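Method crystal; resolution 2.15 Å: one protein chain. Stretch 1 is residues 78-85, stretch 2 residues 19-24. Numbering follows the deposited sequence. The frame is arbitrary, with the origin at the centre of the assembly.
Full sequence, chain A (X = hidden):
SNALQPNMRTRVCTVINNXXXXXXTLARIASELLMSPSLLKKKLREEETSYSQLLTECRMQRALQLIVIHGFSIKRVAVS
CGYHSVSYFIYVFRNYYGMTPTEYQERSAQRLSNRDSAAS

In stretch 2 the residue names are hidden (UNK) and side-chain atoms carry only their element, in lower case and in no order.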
# COMPACT_ATOMS: atom_id res chain seq x y z
N ALA A 78 10.97 -3.16 2.18
CA ALA A 78 10.45 -2.76 0.89
C ALA A 78 9.90 -3.98 0.17
O ALA A 78 8.80 -3.94 -0.37
CB ALA A 78 11.54 -2.08 0.06
N VAL A 79 10.67 -5.06 0.18
CA VAL A 79 10.28 -6.30 -0.51
C VAL A 79 9.02 -6.89 0.11
O VAL A 79 8.15 -7.38 -0.62
CB VAL A 79 11.45 -7.36 -0.54
CG1 VAL A 79 11.00 -8.64 -1.22
CG2 VAL A 79 12.69 -6.79 -1.24
N SER A 80 8.92 -6.80 1.43
CA SER A 80 7.76 -7.32 2.14
C SER A 80 6.48 -6.50 1.89
O SER A 80 5.36 -7.01 2.08
CB SER A 80 8.02 -7.38 3.65
OG SER A 80 9.27 -7.97 3.94
N CYS A 81 6.65 -5.25 1.46
CA CYS A 81 5.54 -4.35 1.11
C CYS A 81 5.24 -4.32 -0.40
O CYS A 81 4.32 -3.62 -0.83
CB CYS A 81 5.83 -2.93 1.58
SG CYS A 81 6.08 -2.76 3.34
N GLY A 82 6.03 -5.05 -1.19
CA GLY A 82 5.76 -5.25 -2.60
C GLY A 82 6.55 -4.36 -3.53
O GLY A 82 6.25 -4.31 -4.72
N TYR A 83 7.55 -3.66 -2.99
CA TYR A 83 8.42 -2.81 -3.79
C TYR A 83 9.64 -3.57 -4.29
O TYR A 83 10.23 -4.39 -3.56
CB TYR A 83 8.83 -1.56 -3.00
CG TYR A 83 7.66 -0.67 -2.69
CD1 TYR A 83 7.13 0.20 -3.65
CD2 TYR A 83 7.05 -0.70 -1.44
CE1 TYR A 83 6.02 1.02 -3.37
CE2 TYR A 83 5.94 0.09 -1.14
CZ TYR A 83 5.44 0.95 -2.11
OH TYR A 83 4.36 1.73 -1.81
N HIS A 84 9.99 -3.33 -5.54
CA HIS A 84 11.12 -4.00 -6.13
C HIS A 84 12.30 -3.06 -6.03
O HIS A 84 13.45 -3.47 -6.21
CB HIS A 84 10.83 -4.37 -7.58
CG HIS A 84 9.77 -5.42 -7.74
ND1 HIS A 84 8.44 -5.12 -7.91
CD2 HIS A 84 9.86 -6.78 -7.73
CE1 HIS A 84 7.74 -6.24 -8.00
NE2 HIS A 84 8.58 -7.26 -7.89
N SER A 85 12.01 -1.80 -5.73
CA SER A 85 13.02 -0.76 -5.76
C SER A 85 13.08 -0.03 -4.40
O SER A 85 12.09 0.62 -4.00
CB SER A 85 12.74 0.17 -6.95
OG SER A 85 13.41 1.39 -6.86
N UNK A 19 -3.05 -9.54 1.15
CA UNK A 19 -1.79 -9.89 0.49
C UNK A 19 -1.18 -8.61 -0.05
O UNK A 19 -1.42 -8.22 -1.21
n UNK A 19 -0.89 -12.47 -2.10
o UNK A 19 0.36 -11.08 -0.84
c UNK A 19 -2.04 -10.90 -0.64
c UNK A 19 -0.75 -11.49 -1.20
N UNK A 20 -0.40 -7.95 0.80
CA UNK A 20 0.07 -6.59 0.53
C UNK A 20 1.08 -6.55 -0.62
O UNK A 20 0.99 -5.67 -1.48
c UNK A 20 2.08 -6.37 2.12
c UNK A 20 0.59 -4.37 1.71
c UNK A 20 0.65 -5.90 1.82
c UNK A 20 -0.73 -3.77 2.13
N UNK A 21 2.01 -7.51 -0.64
CA UNK A 21 3.08 -7.55 -1.64
C UNK A 21 2.59 -7.90 -3.05
O UNK A 21 3.32 -7.70 -4.02
c UNK A 21 4.22 -8.51 -1.21
N UNK A 22 1.36 -8.38 -3.16
CA UNK A 22 0.80 -8.77 -4.47
C UNK A 22 0.81 -7.62 -5.47
O UNK A 22 0.56 -6.46 -5.13
c UNK A 22 -2.09 -9.79 -6.46
n UNK A 22 -0.57 -11.28 -5.95
c UNK A 22 -1.19 -11.71 -7.04
c UNK A 22 -1.11 -10.07 -5.56
c UNK A 22 -0.63 -9.31 -4.35
n UNK A 22 -2.11 -10.82 -7.37
N UNK A 23 1.09 -7.99 -6.70
CA UNK A 23 0.97 -7.11 -7.84
C UNK A 23 -0.49 -6.66 -8.10
O UNK A 23 -1.13 -7.10 -9.06
c UNK A 23 1.55 -7.85 -9.05
c UNK A 23 2.87 -5.78 -9.36
o UNK A 23 2.22 -4.70 -9.26
o UNK A 23 4.03 -5.96 -8.92
c UNK A 23 2.19 -6.93 -10.05
N UNK A 24 -1.01 -5.77 -7.26
CA UNK A 24 -2.42 -5.42 -7.41
C UNK A 24 -2.64 -4.47 -8.59
O UNK A 24 -1.89 -3.52 -8.78
c UNK A 24 -2.96 -4.81 -6.13
c UNK A 24 -2.46 -5.89 -3.85
c UNK A 24 -3.93 -7.58 -3.77
c UNK A 24 -4.11 -6.89 -5.00
n UNK A 24 -2.92 -6.95 -3.09
c UNK A 24 -4.71 -8.69 -3.41
c UNK A 24 -5.67 -9.12 -4.30
c UNK A 24 -3.15 -5.82 -5.03
c UNK A 24 -5.87 -8.45 -5.55
c UNK A 24 -5.09 -7.35 -5.90
O HOH W 1 5.20 -6.62 -6.41

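Position 19 carries four side-chain atoms: two carbons in a row, the second bonded to one oxygen and one nitrogen. The outline is shared with aspartate; one oxygen and one nitrogen at the end, as the atoms are labelled, make it asparagine. It touches nothing on stretch 1, its side chain staying out of reach. The residue is Asn19, and its part is played by the backbone.

Position 20 has four carbons and no heteroatom, forked at the first, with one arm two carbons long. The CA-to-CB bond points toward stretch 1, and the short arm touches Ser80 O. A beta-branched chain with one extended arm is isoleucine: Ile20 CG2 lies 3.3 Å from Ser80 O.

Position 21 shows a single carbon, CB, which leaves sideways and touches Ser80 O, so it is alanine. Ala21 CB lies 3.8 Å from Ser80 O, but the tighter approach is made by the main chain: Ala21 CA is 3.7 Å from Gly82 CA.

Position 22 has one carbon followed by a five-membered ring of three carbons and two nitrogens, an imidazole. Its CA-to-CB bond points away from stretch 1, and it touches nothing there. This is His22; its backbone N makes a weak hydrogen bond to Asn19 O at 3.4 Å.

Position 23 holds three carbons, the third bearing two oxygens: a carboxylate on a two-carbon stem. Its CB leaves sideways, yet the end comes nearer, bringing one oxygen to the edge of the His84 ring, near its plane. The residue is Glu23, with OE1 3.8 Å from His84 CE1.

Position 24 has one carbon and then fused five- and six-membered rings holding eight carbons and one nitrogen, and it does not reach stretch 1. Only tryptophan fits. Trp24 NE1 instead donates to Asn19 O at 2.7 Å, tying the two ends of the segment together.

The contact is small, 216 Å² in all, and rests on shape, with no direct hydrogen bond across it. The helix of stretch 1 ends in a Schellman motif, with Tyr83 N bonded to Ala78 O at 2.9 Å and Gly82 N to Val79 O at 3.2 Å. Gly82 has positive phi, where a CB would jam against the preceding carbonyl; an ideal CB would also stand just 3.0 Å from Ala21 CA. Glycine thus answers both the turn and the packing. Ile20 and Ala21 pack against the helix end, while one water, its O 2.8 Å from Glu23 OE1 and 3.0 Å from Gly82 O, lies within hydrogen-bonding distance of both, linking the stretches.

Stretch 2 (19-24) NIAHEW
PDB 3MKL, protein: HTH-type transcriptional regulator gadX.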